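Functional macrophage inflammatory protein 1-alpha homolog (Human herpesvirus 8, PDB 1ZXT) acts as a viral chemokine of the CC family, binding CC chemokine receptors and so probably modulating host leukocyte signalling. Local coordinates at residues A[18-22]-A[23-27]. Residues are numbered along the deposited sequence; the frame is centred on the assembly and turned at random.
Sequences HPPPV and QILKE
P20 sets CG of its ring against both methyl groups of L25, while its CB borders L25 CD1 alone. P20 CG lies 4.0 Å from L25 CD1 and nearly as close to L25 CD2. The two side chains cross at about a right angle. L42 and W58 also touch the P20 ring, so the pair joins the core between the sheet and helix 57-64. P21 comes next and meets I24 by its carbonyl and by its ring. The carbonyl accepts a nearly straight bond, I24 N to P21 O, 3.0 Å, with the donor above the carbonyl plane. The ring packs on the I24 side chain, P21 CG to I24 CG2 4.1 Å. With chi1 at 75°, I24 CG1 sits between its own backbone N and carbonyl carbon. This turns I24 CG1 onto P21 O, 3.2 Å away, a close but non-bonding contact with the oxygen that the I24 N-H bonds. The P21 bond is the first of two successive i to i+3 bonds in the short 3-10 turn that leads from the N-loop into the first strand of the chemokine fold, 25-30. V22 supplies the second, L25 N to V22 O, 3.0 Å. A water donates to V22 O and also to L25 O, each at 2.6 Å, bridging the turn to the strand start. L25 CD2 reaches back to V22 CA, 3.9 Å. Both V22 and L25 touch L62 of the helix.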
ATOM      1  N   HIS A  18      -8.968  -8.762  -3.573  1.00 33.78           N
ATOM      2  CA  HIS A  18      -8.639  -9.391  -4.834  1.00 32.69           C
ATOM      3  C   HIS A  18      -7.508  -8.647  -5.452  1.00 30.58           C
ATOM      4  O   HIS A  18      -7.569  -7.426  -5.568  1.00 29.20           O
ATOM      5  CB  HIS A  18      -9.834  -9.380  -5.782  1.00 33.66           C
ATOM      6  CG  HIS A  18     -11.100  -9.806  -5.133  1.00 37.43           C
ATOM      7  ND1 HIS A  18     -11.879  -8.931  -4.402  1.00 43.87           N
ATOM      8  CD2 HIS A  18     -11.683 -11.022  -5.035  1.00 40.66           C
ATOM      9  CE1 HIS A  18     -12.918  -9.591  -3.920  1.00 42.83           C
ATOM     10  NE2 HIS A  18     -12.835 -10.855  -4.314  1.00 40.05           N
ATOM     11  N   PRO A  19      -6.453  -9.374  -5.779  1.00 29.18           N
ATOM     12  CA  PRO A  19      -5.286  -8.825  -6.446  1.00 28.62           C
ATOM     13  C   PRO A  19      -5.594  -7.973  -7.655  1.00 28.47           C
ATOM     14  O   PRO A  19      -6.376  -8.400  -8.527  1.00 27.93           O
ATOM     15  CB  PRO A  19      -4.506 -10.062  -6.855  1.00 28.25           C
ATOM     16  CG  PRO A  19      -4.928 -11.116  -5.944  1.00 28.73           C
ATOM     17  CD  PRO A  19      -6.326 -10.834  -5.567  1.00 29.41           C
ATOM     18  N   PRO A  20      -5.000  -6.778  -7.714  1.00 28.04           N
ATOM     19  CA  PRO A  20      -5.059  -5.945  -8.923  1.00 27.22           C
ATOM     20  C   PRO A  20      -4.200  -6.497 -10.047  1.00 26.47           C
ATOM     21  O   PRO A  20      -3.269  -7.283  -9.767  1.00 26.72           O
ATOM     22  CB  PRO A  20      -4.501  -4.548  -8.455  1.00 27.71           C
ATOM     23  CG  PRO A  20      -3.693  -4.845  -7.257  1.00 28.58           C
ATOM     24  CD  PRO A  20      -4.343  -6.069  -6.577  1.00 27.35           C
ATOM     25  N   PRO A  21      -4.416  -6.024 -11.285  1.00 25.68           N
ATOM     26  CA  PRO A  21      -3.531  -6.329 -12.363  1.00 27.06           C
ATOM     27  C   PRO A  21      -2.129  -5.719 -12.178  1.00 28.91           C
ATOM     28  O   PRO A  21      -1.971  -4.506 -12.070  1.00 30.07           O
ATOM     29  CB  PRO A  21      -4.185  -5.624 -13.547  1.00 24.46           C
ATOM     30  CG  PRO A  21      -5.361  -4.900 -13.087  1.00 28.01           C
ATOM     31  CD  PRO A  21      -5.495  -5.149 -11.727  1.00 24.44           C
ATOM     32  N   VAL A  22      -1.132  -6.567 -12.220  1.00 29.09           N
ATOM     33  CA  VAL A  22       0.231  -6.165 -12.031  1.00 29.60           C
ATOM     34  C   VAL A  22       0.595  -5.065 -13.045  1.00 28.39           C
ATOM     35  O   VAL A  22       1.344  -4.176 -12.719  1.00 26.07           O
ATOM     36  CB  VAL A  22       1.207  -7.343 -12.255  1.00 32.70           C
ATOM     37  CG1 VAL A  22       2.600  -6.935 -11.785  1.00 36.33           C
ATOM     38  CG2 VAL A  22       0.724  -8.660 -11.549  1.00 35.47           C
ATOM     39  N   GLN A  23       0.053  -5.135 -14.272  1.00 28.53           N
ATOM     40  CA  GLN A  23       0.473  -4.210 -15.318  1.00 29.72           C
ATOM     41  C   GLN A  23       0.170  -2.757 -14.940  1.00 29.65           C
ATOM     42  O   GLN A  23       0.766  -1.871 -15.475  1.00 31.63           O
ATOM     43  CB  GLN A  23      -0.038  -4.619 -16.733  1.00 31.80           C
ATOM     44  CG  GLN A  23      -1.487  -4.270 -17.072  1.00 31.44           C
ATOM     45  CD  GLN A  23      -1.855  -4.703 -18.515  1.00 41.32           C
ATOM     46  OE1 GLN A  23      -2.043  -5.894 -18.774  1.00 34.08           O
ATOM     47  NE2 GLN A  23      -1.883  -3.764 -19.468  1.00 26.23           N
ATOM     48  N   ILE A  24      -0.729  -2.517 -13.998  1.00 28.97           N
ATOM     49  CA  ILE A  24      -1.098  -1.136 -13.712  1.00 29.89           C
ATOM     50  C   ILE A  24      -0.305  -0.604 -12.528  1.00 29.85           C
ATOM     51  O   ILE A  24      -0.395   0.570 -12.186  1.00 31.49           O
ATOM     52  CB  ILE A  24      -2.657  -0.986 -13.525  1.00 29.84           C
ATOM     53  CG1 ILE A  24      -3.171  -1.505 -12.192  1.00 30.36           C
ATOM     54  CG2 ILE A  24      -3.397  -1.696 -14.609  1.00 30.94           C
ATOM     55  CD1 ILE A  24      -4.493  -0.989 -11.857  1.00 34.59           C
ATOM     56  N   LEU A  25       0.397  -1.505 -11.823  1.00 28.92           N
ATOM     57  CA  LEU A  25       1.110  -1.135 -10.589  1.00 29.36           C
ATOM     58  C   LEU A  25       2.493  -0.519 -10.894  1.00 27.17           C
ATOM     59  O   LEU A  25       3.252  -0.962 -11.749  1.00 27.95           O
ATOM     60  CB  LEU A  25       1.238  -2.384  -9.705  1.00 28.70           C
ATOM     61  CG  LEU A  25       0.169  -2.769  -8.685  1.00 32.74           C
ATOM     62  CD1 LEU A  25      -1.155  -2.073  -8.752  1.00 32.61           C
ATOM     63  CD2 LEU A  25       0.104  -4.295  -8.583  1.00 26.69           C
ATOM     64  N   LYS A  26       2.737   0.591 -10.202  1.00 27.95           N
ATOM     65  CA  LYS A  26       3.935   1.419 -10.264  1.00 27.64           C
ATOM     66  C   LYS A  26       4.965   1.174  -9.138  1.00 24.69           C
ATOM     67  O   LYS A  26       6.157   0.972  -9.441  1.00 27.37           O
ATOM     68  CB  LYS A  26       3.507   2.909 -10.168  1.00 30.28           C
ATOM     69  CG  LYS A  26       4.319   3.965 -10.951  1.00 30.91           C
ATOM     70  CD  LYS A  26       3.801   5.376 -10.560  1.00 35.23           C
ATOM     71  CE  LYS A  26       4.404   6.470 -11.389  1.00 37.65           C
ATOM     72  NZ  LYS A  26       5.889   6.466 -11.429  1.00 45.47           N
ATOM     73  N   GLU A  27       4.512   1.138  -7.894  1.00 25.52           N
ATOM     74  CA  GLU A  27       5.367   1.146  -6.725  1.00 26.38           C
ATOM     75  C   GLU A  27       4.499   0.871  -5.523  1.00 25.65           C
ATOM     76  O   GLU A  27       3.273   0.869  -5.658  1.00 28.30           O
ATOM     77  CB  GLU A  27       6.022   2.497  -6.572  1.00 23.84           C
ATOM     78  CG  GLU A  27       5.068   3.675  -6.506  1.00 28.40           C
ATOM     79  CD  GLU A  27       5.757   5.042  -6.747  1.00 27.21           C
ATOM     80  OE1 GLU A  27       6.336   5.190  -7.759  1.00 37.41           O
ATOM     81  OE2 GLU A  27       5.654   5.931  -5.868  1.00 45.06           O
TER
HETATM   82  O   HOH W   1       3.747  -3.245 -12.948  1.00 39.76           O